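Local coordinates for 2-dehydro-3-deoxy-d-gluconate/2-dehydro-3-deoxy-phosphogluconate aldolase (Picrophilus torridus, PDB 4UXD), which is an aldolase of the dihydrodipicolinate synthetase family, a (beta/alpha)8-barrel enzyme that assembles from four copies of its chain, at residues 34-37 against 41-44; 47-52 against 280-285; 68-73 against 267-272. All coordinates share one frame; numbering follows the deposited sequence.

Interaction 1 of 3, residues 34-37 against 41-44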
# COMPACT_ATOMS: atom_id res chain seq x y z
N THR A 34 -6.38 -4.94 -28.99
CA THR A 34 -7.57 -4.87 -29.82
C THR A 34 -7.53 -3.60 -30.68
O THR A 34 -7.94 -2.54 -30.19
CB THR A 34 -8.82 -4.90 -28.95
OG1 THR A 34 -8.70 -5.94 -27.99
CG2 THR A 34 -10.07 -5.10 -29.79
N PRO A 35 -7.05 -3.68 -31.94
CA PRO A 35 -6.90 -2.45 -32.74
C PRO A 35 -8.20 -1.67 -32.89
O PRO A 35 -9.26 -2.29 -33.05
CB PRO A 35 -6.41 -2.97 -34.09
CG PRO A 35 -5.76 -4.27 -33.79
CD PRO A 35 -6.60 -4.86 -32.68
N LEU A 36 -8.12 -0.34 -32.81
CA LEU A 36 -9.30 0.52 -32.88
C LEU A 36 -9.19 1.60 -33.97
O LEU A 36 -8.12 2.14 -34.25
CB LEU A 36 -9.53 1.22 -31.53
CG LEU A 36 -9.63 0.39 -30.25
CD1 LEU A 36 -9.68 1.32 -29.03
CD2 LEU A 36 -10.85 -0.55 -30.27
N ASP A 37 -10.34 1.91 -34.57
CA ASP A 37 -10.42 2.97 -35.56
C ASP A 37 -10.40 4.33 -34.87
O ASP A 37 -10.33 4.42 -33.66
CB ASP A 37 -11.68 2.80 -36.42
CG ASP A 37 -12.98 2.89 -35.61
OD1 ASP A 37 -13.07 3.66 -34.64
OD2 ASP A 37 -13.95 2.19 -35.98
N ASN A 41 -13.84 1.96 -31.95
CA ASN A 41 -14.48 0.67 -32.15
C ASN A 41 -13.50 -0.27 -32.84
O ASN A 41 -12.54 0.19 -33.45
CB ASN A 41 -15.75 0.80 -32.98
CG ASN A 41 -16.69 1.85 -32.46
OD1 ASN A 41 -17.12 2.74 -33.20
ND2 ASN A 41 -17.01 1.78 -31.18
N ILE A 42 -13.75 -1.57 -32.76
CA ILE A 42 -12.77 -2.54 -33.22
C ILE A 42 -12.59 -2.45 -34.74
O ILE A 42 -13.54 -2.56 -35.51
CB ILE A 42 -13.16 -3.97 -32.83
CG1 ILE A 42 -13.28 -4.06 -31.31
CG2 ILE A 42 -12.11 -4.97 -33.36
CD1 ILE A 42 -13.56 -5.45 -30.78
N ASP A 43 -11.34 -2.24 -35.13
CA ASP A 43 -10.92 -2.16 -36.52
C ASP A 43 -10.45 -3.54 -36.98
O ASP A 43 -9.31 -3.93 -36.76
CB ASP A 43 -9.80 -1.12 -36.67
CG ASP A 43 -9.26 -1.01 -38.09
OD1 ASP A 43 -9.78 -1.69 -38.99
OD2 ASP A 43 -8.32 -0.23 -38.30
N TYR A 44 -11.35 -4.28 -37.63
CA TYR A 44 -11.10 -5.68 -37.96
C TYR A 44 -10.10 -5.84 -39.09
O TYR A 44 -9.45 -6.87 -39.22
CB TYR A 44 -12.42 -6.38 -38.30
CG TYR A 44 -13.21 -6.70 -37.05
CD1 TYR A 44 -12.85 -7.76 -36.24
CD2 TYR A 44 -14.28 -5.92 -36.66
CE1 TYR A 44 -13.55 -8.05 -35.10
CE2 TYR A 44 -14.99 -6.20 -35.51
CZ TYR A 44 -14.62 -7.27 -34.73
OH TYR A 44 -15.31 -7.58 -33.58
O HOH W 1 -7.06 0.14 -36.17
O HOH W 2 -13.76 -0.14 -37.78
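The backbones of Leu36 and Ile42 are joined by an isolated antiparallel bridge, a non-hydrogen-bonded pair flanked by two backbone bonds, and so illustrate how a loop leaving a barrel strand can be folded back on itself by very few contacts. Asp43 N donates to Pro35 O at 2.9 Å, and Asp37 N donates to Asn41 O at 3.0 Å. Between them, Leu36 CA lies 3.3 Å from Asn41 O in a CA-H...O contact.

The tightly packed part is made mostly by methyl groups. Thr34 and Ile42 cross at a slant, the threonine methyl CG2 coming to 3.6 Å from Ile42 CD1, while Leu36 CD2 rests against the peptide of Asn41. Thr34 can offer its methyl here because CG2 stands opposite its backbone N, while OG1 is turned elsewhere, to Gly69 O.

The other side is looser and wet. Asp37 CG sits between its backbone N and carbonyl carbon (chi1 62°), which curls the carboxylate back over the turn: OD1 receives Asn41 N at 3.3 Å, met from above the carboxylate plane, and also the backbone N of His39. Its second oxygen, OD2, accepts from a water 3.0 Å away that binds Ile42 O weakly. Another water reaches from Asp43 OD2 to Leu36 O, the latter bond weak.

The bridged loop lies between strand 27-31 and helix 44-56, whose N-cap is Asp43. Phe82 of helix 76-88 packs on Thr34 and Ile42, Tyr277 OH of helix 270-279 bonds Leu36 N, and Pro35 leans on the first turn of helix 44-56.

Interaction 2 of 3, residues 47-52 against 280-285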
# COMPACT_ATOMS: atom_id res chain seq x y z
N THR A 47 -6.85 -5.59 -37.13
CA THR A 47 -6.74 -6.85 -36.41
C THR A 47 -6.12 -7.92 -37.31
O THR A 47 -5.40 -8.80 -36.84
CB THR A 47 -8.11 -7.34 -35.89
OG1 THR A 47 -8.68 -6.33 -35.06
CG2 THR A 47 -7.99 -8.63 -35.10
N ASN A 48 -6.41 -7.85 -38.60
CA ASN A 48 -5.84 -8.78 -39.57
C ASN A 48 -4.37 -8.46 -39.82
O ASN A 48 -3.52 -9.34 -39.88
CB ASN A 48 -6.63 -8.75 -40.88
CG ASN A 48 -6.45 -10.01 -41.70
OD1 ASN A 48 -5.57 -10.07 -42.56
ND2 ASN A 48 -7.27 -11.02 -41.44
N ILE A 49 -4.08 -7.17 -39.95
CA ILE A 49 -2.71 -6.73 -40.13
C ILE A 49 -1.86 -7.26 -39.00
O ILE A 49 -0.72 -7.67 -39.22
CB ILE A 49 -2.64 -5.20 -40.21
CG1 ILE A 49 -3.16 -4.76 -41.58
CG2 ILE A 49 -1.22 -4.69 -39.99
CD1 ILE A 49 -3.61 -3.31 -41.67
N LEU A 50 -2.45 -7.27 -37.81
CA LEU A 50 -1.78 -7.71 -36.59
C LEU A 50 -1.57 -9.22 -36.55
O LEU A 50 -0.48 -9.71 -36.22
CB LEU A 50 -2.58 -7.27 -35.36
CG LEU A 50 -2.09 -7.81 -34.01
CD1 LEU A 50 -0.63 -7.45 -33.80
CD2 LEU A 50 -2.96 -7.30 -32.87
N ILE A 51 -2.64 -9.95 -36.85
CA ILE A 51 -2.58 -11.41 -36.94
C ILE A 51 -1.51 -11.86 -37.93
O ILE A 51 -0.85 -12.86 -37.71
CB ILE A 51 -3.94 -11.99 -37.37
CG1 ILE A 51 -4.96 -11.84 -36.25
CG2 ILE A 51 -3.83 -13.46 -37.75
CD1 ILE A 51 -6.38 -11.95 -36.70
N LYS A 52 -1.35 -11.12 -39.02
CA LYS A 52 -0.39 -11.51 -40.05
C LYS A 52 1.03 -11.15 -39.63
O LYS A 52 1.99 -11.82 -40.03
CB LYS A 52 -0.75 -10.88 -41.40
CG LYS A 52 -2.04 -11.40 -42.02
CD LYS A 52 -2.06 -12.92 -42.17
CE LYS A 52 -3.04 -13.39 -43.25
NZ LYS A 52 -4.47 -13.10 -42.96
N ASN A 280 2.65 0.20 -38.45
CA ASN A 280 1.91 -0.19 -39.63
C ASN A 280 1.26 1.02 -40.31
O ASN A 280 0.42 0.86 -41.19
CB ASN A 280 0.85 -1.22 -39.26
CG ASN A 280 1.39 -2.35 -38.41
OD1 ASN A 280 1.92 -3.34 -38.93
ND2 ASN A 280 1.27 -2.21 -37.09
N ASN A 281 1.67 2.22 -39.89
CA ASN A 281 1.12 3.47 -40.42
C ASN A 281 -0.41 3.47 -40.42
O ASN A 281 -1.05 3.92 -41.38
CB ASN A 281 1.64 3.72 -41.84
CG ASN A 281 1.24 5.09 -42.38
OD1 ASN A 281 1.28 6.09 -41.66
ND2 ASN A 281 0.84 5.14 -43.65
N ILE A 282 -1.01 2.96 -39.36
CA ILE A 282 -2.46 2.93 -39.26
C ILE A 282 -2.95 4.12 -38.44
O ILE A 282 -2.32 4.53 -37.48
CB ILE A 282 -2.96 1.62 -38.64
CG1 ILE A 282 -2.63 0.46 -39.58
CG2 ILE A 282 -4.47 1.68 -38.37
CD1 ILE A 282 -2.94 -0.90 -39.01
N ASN A 283 -4.10 4.65 -38.85
CA ASN A 283 -4.76 5.73 -38.15
C ASN A 283 -5.71 5.16 -37.10
O ASN A 283 -6.91 5.02 -37.34
CB ASN A 283 -5.51 6.62 -39.15
CG ASN A 283 -6.10 7.84 -38.51
OD1 ASN A 283 -5.66 8.28 -37.45
ND2 ASN A 283 -7.11 8.41 -39.15
N GLY A 284 -5.16 4.82 -35.94
CA GLY A 284 -5.90 4.10 -34.93
C GLY A 284 -6.32 4.95 -33.75
O GLY A 284 -5.72 5.99 -33.48
N GLY A 285 -7.35 4.50 -33.03
CA GLY A 285 -7.93 5.29 -31.97
C GLY A 285 -7.96 4.66 -30.60
O GLY A 285 -7.36 3.61 -30.35
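The carboxamide of Asn280 presents one face to Ile49, whose CG2 methyl lies over the oxygen half of the group, 3.6 Å from Asn280 OD1 and 3.8 Å from its CG. At the amide's nitrogen end, ND2 is bonded to the carbonyl oxygen of Phe276, one turn back in helix 270-279. That bond helps fix the rotation of the flat group, and the side-chain torsion (chi2 -86°) turns it broadside to the helix across from it. The two side chains run in opposing senses where they pass, and a methyl is laid on a polar surface.

The second half of the contact is purely aliphatic. Ile49 and Ile282 meet end to end, their CD1 methyls 3.7 Å apart. Both chains are extended beyond CB, chi2 being 160° in Ile49 and 174° in Ile282, which carries each delta methyl outward to the meeting point.

The backbone explains why residues two apart can both face Ile49. Helix 270-279 ends in a Schellman motif with Asn281 at C-prime, its phi positive, and Ile282 N bonds back to Tyr277 O. The reversal brings Ile282 round beside Asn280, where it also touches Phe276. From helix 44-56, Ile49 alone carries the contact with 280-285; beside it Leu50 packs on Phe276.

No hydrogen bond crosses this small surface contact, which buries 110 Å² over both sides. What holds it is probably van der Waals attraction between methyl groups and an amide face, with Asn280 ND2 bonded back to the helix it follows.

Interaction 3 of 3, residues 68-73 against 267-272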
# COMPACT_ATOMS: atom_id res chain seq x y z
N THR A 68 -3.82 -6.51 -21.99
CA THR A 68 -3.27 -5.72 -23.07
C THR A 68 -4.35 -5.36 -24.07
O THR A 68 -4.32 -4.28 -24.66
CB THR A 68 -2.13 -6.47 -23.78
OG1 THR A 68 -1.08 -6.73 -22.85
CG2 THR A 68 -1.59 -5.66 -24.94
N GLY A 69 -5.31 -6.27 -24.24
CA GLY A 69 -6.42 -6.06 -25.15
C GLY A 69 -7.57 -5.25 -24.57
O GLY A 69 -8.64 -5.14 -25.19
N VAL A 70 -7.32 -4.68 -23.39
CA VAL A 70 -8.29 -3.93 -22.59
C VAL A 70 -9.72 -4.47 -22.69
O VAL A 70 -10.68 -3.72 -22.86
CB VAL A 70 -8.26 -2.40 -22.96
CG1 VAL A 70 -6.98 -1.76 -22.45
CG2 VAL A 70 -8.40 -2.14 -24.43
N PHE A 71 -9.85 -5.78 -22.47
CA PHE A 71 -11.13 -6.48 -22.63
C PHE A 71 -12.30 -5.88 -21.83
O PHE A 71 -13.42 -5.91 -22.33
CB PHE A 71 -10.97 -7.99 -22.26
CG PHE A 71 -10.74 -8.26 -20.80
CD1 PHE A 71 -9.45 -8.30 -20.28
CD2 PHE A 71 -11.81 -8.47 -19.95
CE1 PHE A 71 -9.24 -8.53 -18.95
CE2 PHE A 71 -11.60 -8.70 -18.61
CZ PHE A 71 -10.30 -8.72 -18.10
N PRO A 72 -12.06 -5.33 -20.61
CA PRO A 72 -13.27 -4.86 -19.92
C PRO A 72 -13.85 -3.56 -20.48
O PRO A 72 -14.92 -3.12 -20.05
CB PRO A 72 -12.78 -4.64 -18.48
CG PRO A 72 -11.37 -4.34 -18.62
CD PRO A 72 -10.87 -5.18 -19.76
N TYR A 73 -13.17 -2.93 -21.42
CA TYR A 73 -13.71 -1.72 -22.03
C TYR A 73 -14.76 -2.10 -23.08
O TYR A 73 -15.50 -1.25 -23.54
CB TYR A 73 -12.60 -0.86 -22.66
CG TYR A 73 -11.56 -0.33 -21.69
CD1 TYR A 73 -11.76 -0.40 -20.31
CD2 TYR A 73 -10.39 0.24 -22.14
CE1 TYR A 73 -10.82 0.08 -19.41
CE2 TYR A 73 -9.43 0.74 -21.24
CZ TYR A 73 -9.65 0.65 -19.87
OH TYR A 73 -8.71 1.13 -18.97
N GLN A 267 0.96 5.63 -19.30
CA GLN A 267 -0.25 4.99 -18.78
C GLN A 267 -0.58 3.74 -19.58
O GLN A 267 -0.73 3.80 -20.80
CB GLN A 267 -1.41 6.00 -18.82
CG GLN A 267 -2.84 5.47 -18.73
CD GLN A 267 -3.24 5.01 -17.33
OE1 GLN A 267 -3.16 5.77 -16.37
NE2 GLN A 267 -3.66 3.76 -17.23
N PHE A 268 -0.67 2.60 -18.89
CA PHE A 268 -0.91 1.32 -19.55
C PHE A 268 -2.33 1.25 -20.16
O PHE A 268 -3.29 1.74 -19.57
CB PHE A 268 -0.70 0.17 -18.55
CG PHE A 268 -0.85 -1.21 -19.15
CD1 PHE A 268 -2.09 -1.84 -19.18
CD2 PHE A 268 0.26 -1.87 -19.70
CE1 PHE A 268 -2.24 -3.11 -19.74
CE2 PHE A 268 0.13 -3.13 -20.25
CZ PHE A 268 -1.12 -3.76 -20.27
N PRO A 269 -2.49 0.64 -21.36
CA PRO A 269 -1.54 0.08 -22.32
C PRO A 269 -1.41 0.96 -23.55
O PRO A 269 -1.05 0.50 -24.63
CB PRO A 269 -2.20 -1.24 -22.69
CG PRO A 269 -3.68 -0.86 -22.73
CD PRO A 269 -3.87 0.29 -21.74
N ASN A 270 -1.72 2.24 -23.38
CA ASN A 270 -1.91 3.12 -24.52
C ASN A 270 -0.70 3.16 -25.47
O ASN A 270 -0.88 3.12 -26.68
CB ASN A 270 -2.25 4.51 -24.00
CG ASN A 270 -3.57 4.52 -23.24
OD1 ASN A 270 -4.58 4.03 -23.74
ND2 ASN A 270 -3.55 5.05 -22.01
N ALA A 271 0.50 3.18 -24.91
CA ALA A 271 1.73 3.21 -25.70
C ALA A 271 1.84 2.02 -26.66
O ALA A 271 2.40 2.16 -27.75
CB ALA A 271 2.94 3.26 -24.80
N TYR A 272 1.31 0.87 -26.25
CA TYR A 272 1.32 -0.33 -27.09
C TYR A 272 0.51 -0.09 -28.35
O TYR A 272 0.86 -0.56 -29.43
CB TYR A 272 0.76 -1.55 -26.34
CG TYR A 272 1.67 -2.08 -25.25
CD1 TYR A 272 1.84 -1.39 -24.05
CD2 TYR A 272 2.37 -3.27 -25.43
CE1 TYR A 272 2.68 -1.88 -23.06
CE2 TYR A 272 3.21 -3.76 -24.44
CZ TYR A 272 3.35 -3.06 -23.26
OH TYR A 272 4.19 -3.55 -22.29
O HOH W 3 -6.47 2.19 -20.26
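Phe268 O is gripped twice: Gln267 NE2 donates to it at 3.1 Å, in the carbonyl plane and on a lone pair, and a water donates at 3.3 Å. The same water lies in the plane of the Tyr73 ring, 2.8 Å from Tyr73 OH, and so relays the loop 68-73 to the segment 267-272. The site belongs to the (beta/alpha)8-barrel: the loop follows strand 61-63, at the C-terminal ends of the barrel strands, and faces the start of helix 270-279.

The peptide between Phe268 and Pro269 is cis, and the proline folds back over the phenyl group, with Pro269 CB 3.4 Å above the ring centre. Phe268 CG lies opposite the backbone N (chi1 -177°), a setting that sends the ring out toward Thr68. There the two side chains cross at about a right angle, Thr68 OG1 standing at the ring edge, 3.9 Å from Phe268 CZ. Glycerol is hydrogen-bonded by Tyr272 OH, glycerol also lies near the Thr68 side chain, and an isopropyl alcohol lies by Phe268; all probably come from the crystallisation liquor, though they may mark a pocket.

A neighbouring subunit completes the surroundings. Its Lys130 O and Asn132 N bond the amide of Gln267, and its Ile129 packs on Val70 and Tyr73, so the contact also lies at a subunit interface.

Between the segments the apolar fit is close. Val70 and Pro269 meet at a slant, and Val70 CG1 sits 3.4 Å from Pro269 CG and 3.8 Å from Pro269 CD.

How the interactions relate
Read from the N terminus, interaction 1 closes first, a turn of three residues between strand 27-31 and helix 44-56. Interaction 2 then opens on that helix and closes only after the last helix, at 280-285. Within its long span lies interaction 3, which opens after strand 61-63 and closes at the start of helix 270-279; those two do not touch, their nearest atoms being about 7 Å apart. The turn of interaction 1 joins both: Leu36 O meets Gly285 N, and Thr34 OG1 meets Gly69 O. Together the three bring the chain's C-terminal region against the loops and helix following the first two barrel strands.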